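Local coordinates for protein arginine kinase (Anthopleura japonica, PDB 4RF6) that catalyses the reversible transfer of a phosphate group from ATP to L-arginine, giving phosphoarginine and ADP, with two phosphagen kinase units joined in one chain, at residues N414-Y427 and K549-K561. Numbering follows the deposited sequence. Where two conformers were deposited one is given.
Sequences NSGVENLDSSCGVY and KGDRFLEAAGVNK
Ser-415 packs against Ala-556, their CA atoms 4.6 Å apart, in an interdomain contact of the second phosphagen kinase repeat: the end of helix 409-418 and its following loop, from the N-terminal domain, lie on the short helix 552-557 of the C-terminal catalytic domain. The helices are joined partly by side chains bonded to backbone carbonyls, two of which also take bonds within helix 552-557, and, in the loop beyond, by a salt bridge. With chi1 at -167°, Ser-415 carries OG toward helix 552-557, where it donates in the plane of the Phe-553 carbonyl, on a lone pair of O, at 2.6 Å. Asn-414 ND2 gives a nearly straight bond to Ala-556 O (2.9 Å), which lies in its amide plane. Between these bonds the Ala-556 methyl rests on the Ser-415 backbone. Asn-419, just past the helix, bonds through ND2 back to Ser-415 O and weakly across to Arg-552 O, while OD1 receives Arg-552 NH1 at 3.2 Å. The same NH1 and its neighbour NH2 grip Asp-421 end-on, one nitrogen to each carboxylate oxygen, NH1 to OD1 at 2.8 Å, with the two flat groups nearly coplanar (13°). Phe-553 CZ lies over one guanidinium face, near its rim, while the ring turns its edge to Asp-421 OD2. The Ala-557 methyl sits over a face of Tyr-427, 3.7 Å from the ring centroid, a CH-pi contact. Asp-551 caps the helix through Phe-553 N and Leu-554 N, and a Schellman motif at Gly-558 closes it. Directional bonds and the salt bridge, interspersed with this packing, thus fix how the two domains sit against each other here.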
loop_
_atom_site.group_PDB
_atom_site.type_symbol
_atom_site.label_atom_id
_atom_site.label_comp_id
_atom_site.label_asym_id
_atom_site.label_seq_id
_atom_site.Cartn_x
_atom_site.Cartn_y
_atom_site.Cartn_z
ATOM N N ASN A 414 -12.368 5.621 -18.458
ATOM C CA ASN A 414 -11.938 4.224 -18.338
ATOM C C ASN A 414 -12.925 3.299 -17.618
ATOM O O ASN A 414 -13.216 2.203 -18.096
ATOM C CB ASN A 414 -10.541 4.124 -17.708
ATOM C CG ASN A 414 -9.959 2.727 -17.814
ATOM O OD1 ASN A 414 -9.600 2.277 -18.906
ATOM N ND2 ASN A 414 -9.871 2.026 -16.682
ATOM N N SER A 415 -13.453 3.742 -16.482
ATOM C CA SER A 415 -14.369 2.907 -15.713
ATOM C C SER A 415 -15.645 2.578 -16.486
ATOM O O SER A 415 -16.220 1.500 -16.317
ATOM C CB SER A 415 -14.724 3.577 -14.389
ATOM O OG SER A 415 -15.353 2.654 -13.518
ATOM N N GLY A 416 -16.092 3.512 -17.323
ATOM C CA GLY A 416 -17.281 3.291 -18.132
ATOM C C GLY A 416 -16.981 2.432 -19.347
ATOM O O GLY A 416 -17.876 1.789 -19.905
ATOM N N VAL A 417 -15.718 2.430 -19.763
ATOM C CA VAL A 417 -15.273 1.560 -20.847
ATOM C C VAL A 417 -15.063 0.128 -20.332
ATOM O O VAL A 417 -15.417 -0.839 -21.014
ATOM C CB VAL A 417 -14.003 2.108 -21.539
ATOM C CG1 VAL A 417 -13.415 1.084 -22.500
ATOM C CG2 VAL A 417 -14.321 3.391 -22.290
ATOM N N GLU A 418 -14.512 -0.005 -19.124
ATOM C CA GLU A 418 -14.309 -1.326 -18.520
ATOM C C GLU A 418 -15.599 -1.908 -17.942
ATOM O O GLU A 418 -15.799 -3.125 -17.943
ATOM C CB GLU A 418 -13.226 -1.278 -17.435
ATOM C CG GLU A 418 -11.817 -1.043 -17.962
ATOM C CD GLU A 418 -11.329 -2.155 -18.885
ATOM O OE1 GLU A 418 -11.772 -3.312 -18.724
ATOM O OE2 GLU A 418 -10.496 -1.862 -19.766
ATOM N N ASN A 419 -16.467 -1.037 -17.442
ATOM C CA ASN A 419 -17.748 -1.465 -16.901
ATOM C C ASN A 419 -18.916 -0.960 -17.753
ATOM O O ASN A 419 -19.512 0.075 -17.453
ATOM C CB ASN A 419 -17.899 -1.005 -15.447
ATOM C CG ASN A 419 -16.794 -1.536 -14.548
ATOM O OD1 ASN A 419 -16.874 -2.658 -14.041
ATOM N ND2 ASN A 419 -15.753 -0.730 -14.348
ATOM N N LEU A 420 -19.240 -1.714 -18.802
ATOM C CA LEU A 420 -20.262 -1.338 -19.782
ATOM C C LEU A 420 -21.617 -1.032 -19.147
ATOM O O LEU A 420 -22.417 -0.274 -19.702
ATOM C CB LEU A 420 -20.427 -2.451 -20.820
ATOM C CG LEU A 420 -19.183 -2.876 -21.597
ATOM C CD1 LEU A 420 -19.095 -4.390 -21.728
ATOM C CD2 LEU A 420 -19.190 -2.239 -22.965
ATOM N N ASP A 421 -21.862 -1.620 -17.981
ATOM C CA ASP A 421 -23.135 -1.471 -17.287
ATOM C C ASP A 421 -23.140 -0.302 -16.301
ATOM O O ASP A 421 -24.003 -0.230 -15.421
ATOM C CB ASP A 421 -23.471 -2.759 -16.535
ATOM C CG ASP A 421 -22.638 -2.928 -15.275
ATOM O OD1 ASP A 421 -21.392 -2.866 -15.365
ATOM O OD2 ASP A 421 -23.236 -3.102 -14.191
ATOM N N SER A 422 -22.173 0.602 -16.431
ATOM C CA SER A 422 -22.141 1.787 -15.579
ATOM C C SER A 422 -23.296 2.704 -15.968
ATOM O O SER A 422 -23.768 2.665 -17.109
ATOM C CB SER A 422 -20.820 2.544 -15.738
ATOM O OG SER A 422 -19.730 1.669 -15.962
ATOM N N SER A 423 -23.748 3.529 -15.027
ATOM C CA SER A 423 -24.777 4.520 -15.314
ATOM C C SER A 423 -24.150 5.755 -15.948
ATOM O O SER A 423 -24.586 6.221 -17.004
ATOM C CB SER A 423 -25.515 4.919 -14.036
ATOM O OG SER A 423 -26.327 3.866 -13.562
ATOM N N CYS A 424 -23.131 6.283 -15.283
ATOM C CA CYS A 424 -22.419 7.456 -15.771
ATOM C C CYS A 424 -21.213 7.010 -16.589
ATOM O O CYS A 424 -21.214 7.111 -17.821
ATOM C CB CYS A 424 -21.975 8.328 -14.597
ATOM S SG CYS A 424 -23.281 8.643 -13.379
ATOM N N GLY A 425 -20.194 6.514 -15.900
ATOM C CA GLY A 425 -19.028 5.974 -16.568
ATOM C C GLY A 425 -17.899 6.969 -16.716
ATOM O O GLY A 425 -16.904 6.684 -17.388
ATOM N N VAL A 426 -18.051 8.139 -16.097
ATOM C CA VAL A 426 -17.018 9.170 -16.181
ATOM C C VAL A 426 -16.608 9.684 -14.807
ATOM O O VAL A 426 -17.451 10.078 -13.990
ATOM C CB VAL A 426 -17.449 10.335 -17.077
ATOM C CG1 VAL A 426 -16.279 11.268 -17.323
ATOM C CG2 VAL A 426 -17.944 9.803 -18.409
ATOM N N TYR A 427 -15.304 9.669 -14.555
ATOM C CA TYR A 427 -14.768 10.190 -13.310
ATOM C C TYR A 427 -13.782 11.288 -13.663
ATOM O O TYR A 427 -13.121 11.204 -14.690
ATOM C CB TYR A 427 -14.063 9.077 -12.536
ATOM C CG TYR A 427 -14.999 8.038 -11.959
ATOM C CD1 TYR A 427 -15.473 6.981 -12.733
ATOM C CD2 TYR A 427 -15.406 8.115 -10.642
ATOM C CE1 TYR A 427 -16.334 6.025 -12.194
ATOM C CE2 TYR A 427 -16.255 7.171 -10.098
ATOM C CZ TYR A 427 -16.718 6.135 -10.868
ATOM O OH TYR A 427 -17.566 5.207 -10.298
ATOM N N LYS A 549 -12.323 -1.740 0.514
ATOM C CA LYS A 549 -11.781 -1.389 -0.796
ATOM C C LYS A 549 -12.914 -1.136 -1.793
ATOM O O LYS A 549 -13.970 -1.766 -1.713
ATOM C CB LYS A 549 -10.851 -2.490 -1.303
ATOM C CG LYS A 549 -9.750 -1.981 -2.214
ATOM C CD LYS A 549 -9.444 -2.972 -3.316
ATOM C CE LYS A 549 -8.030 -3.485 -3.212
ATOM N NZ LYS A 549 -7.645 -4.282 -4.409
ATOM N N GLY A 550 -12.707 -0.206 -2.721
ATOM C CA GLY A 550 -13.774 0.193 -3.622
ATOM C C GLY A 550 -14.171 -0.908 -4.579
ATOM O O GLY A 550 -13.380 -1.817 -4.853
ATOM N N ASP A 551 -15.391 -0.823 -5.105
ATOM C CA ASP A 551 -15.862 -1.822 -6.060
ATOM C C ASP A 551 -15.194 -1.685 -7.429
ATOM O O ASP A 551 -14.302 -0.853 -7.606
ATOM C CB ASP A 551 -17.391 -1.797 -6.180
ATOM C CG ASP A 551 -17.932 -0.485 -6.732
ATOM O OD1 ASP A 551 -17.231 0.221 -7.493
ATOM O OD2 ASP A 551 -19.094 -0.169 -6.407
ATOM N N ARG A 552 -15.637 -2.490 -8.395
ATOM C CA ARG A 552 -15.026 -2.519 -9.725
ATOM C C ARG A 552 -15.126 -1.181 -10.462
ATOM O O ARG A 552 -14.335 -0.908 -11.367
ATOM C CB ARG A 552 -15.653 -3.620 -10.584
ATOM C CG ARG A 552 -17.144 -3.424 -10.845
ATOM C CD ARG A 552 -17.787 -4.654 -11.483
ATOM N NE ARG A 552 -19.234 -4.677 -11.266
ATOM C CZ ARG A 552 -20.143 -4.301 -12.163
ATOM N NH1 ARG A 552 -19.773 -3.872 -13.367
ATOM N NH2 ARG A 552 -21.432 -4.361 -11.853
ATOM N N PHE A 553 -16.107 -0.361 -10.102
ATOM C CA PHE A 553 -16.260 0.933 -10.761
ATOM C C PHE A 553 -15.159 1.867 -10.278
ATOM O O PHE A 553 -14.530 2.564 -11.075
ATOM C CB PHE A 553 -17.642 1.532 -10.486
ATOM C CG PHE A 553 -18.778 0.691 -10.996
ATOM C CD1 PHE A 553 -19.083 0.662 -12.351
ATOM C CD2 PHE A 553 -19.538 -0.069 -10.121
ATOM C CE1 PHE A 553 -20.123 -0.116 -12.823
ATOM C CE2 PHE A 553 -20.581 -0.850 -10.582
ATOM C CZ PHE A 553 -20.876 -0.875 -11.933
ATOM N N LEU A 554 -14.927 1.860 -8.969
ATOM C CA LEU A 554 -13.834 2.622 -8.370
ATOM C C LEU A 554 -12.463 2.071 -8.763
ATOM O O LEU A 554 -11.528 2.831 -9.038
ATOM C CB LEU A 554 -13.995 2.653 -6.848
ATOM C CG LEU A 554 -15.261 3.394 -6.418
ATOM C CD1 LEU A 554 -15.450 3.420 -4.905
ATOM C CD2 LEU A 554 -15.241 4.803 -6.975
ATOM N N GLU A 555 -12.342 0.746 -8.782
ATOM C CA GLU A 555 -11.106 0.099 -9.211
ATOM C C GLU A 555 -10.685 0.570 -10.599
ATOM O O GLU A 555 -9.526 0.945 -10.819
ATOM C CB GLU A 555 -11.265 -1.427 -9.192
ATOM C CG GLU A 555 -10.041 -2.182 -9.700
ATOM C CD GLU A 555 -8.831 -2.048 -8.785
ATOM O OE1 GLU A 555 -9.014 -1.955 -7.554
ATOM O OE2 GLU A 555 -7.697 -2.038 -9.305
ATOM N N ALA A 556 -11.628 0.573 -11.538
ATOM C CA ALA A 556 -11.301 0.942 -12.916
ATOM C C ALA A 556 -11.084 2.450 -13.069
ATOM O O ALA A 556 -10.461 2.906 -14.026
ATOM C CB ALA A 556 -12.377 0.449 -13.868
ATOM N N ALA A 557 -11.612 3.221 -12.124
ATOM C CA ALA A 557 -11.473 4.673 -12.152
ATOM C C ALA A 557 -10.114 5.101 -11.608
ATOM O O ALA A 557 -9.721 6.258 -11.749
ATOM C CB ALA A 557 -12.589 5.322 -11.348
ATOM N N GLY A 558 -9.412 4.177 -10.959
ATOM C CA GLY A 558 -8.106 4.482 -10.393
ATOM C C GLY A 558 -8.178 4.901 -8.937
ATOM O O GLY A 558 -7.192 5.375 -8.362
ATOM N N VAL A 559 -9.352 4.725 -8.343
ATOM C CA VAL A 559 -9.618 5.163 -6.970
ATOM C C VAL A 559 -8.957 4.271 -5.904
ATOM O O VAL A 559 -8.606 4.743 -4.816
ATOM C CB VAL A 559 -11.147 5.282 -6.742
ATOM C CG1 VAL A 559 -11.484 5.495 -5.274
ATOM C CG2 VAL A 559 -11.713 6.424 -7.579
ATOM N N ASN A 560 -8.763 2.991 -6.217
ATOM C CA ASN A 560 -8.281 2.034 -5.216
ATOM C C ASN A 560 -6.760 1.940 -5.065
ATOM O O ASN A 560 -6.268 1.057 -4.361
ATOM C CB ASN A 560 -8.824 0.631 -5.506
ATOM C CG ASN A 560 -10.268 0.460 -5.094
ATOM O OD1 ASN A 560 -10.768 1.163 -4.212
ATOM N ND2 ASN A 560 -10.946 -0.505 -5.716
ATOM N N LYS A 561 -6.025 2.830 -5.727
ATOM C CA LYS A 561 -4.564 2.724 -5.801
ATOM C C LYS A 561 -3.905 2.666 -4.426
ATOM O O LYS A 561 -4.252 3.440 -3.530
ATOM C CB LYS A 561 -3.957 3.882 -6.608
ATOM C CG LYS A 561 -4.374 3.946 -8.076
ATOM C CD LYS A 561 -3.460 4.891 -8.861
ATOM C CE LYS A 561 -4.068 5.314 -10.198
ATOM N NZ LYS A 561 -5.041 6.432 -10.026
#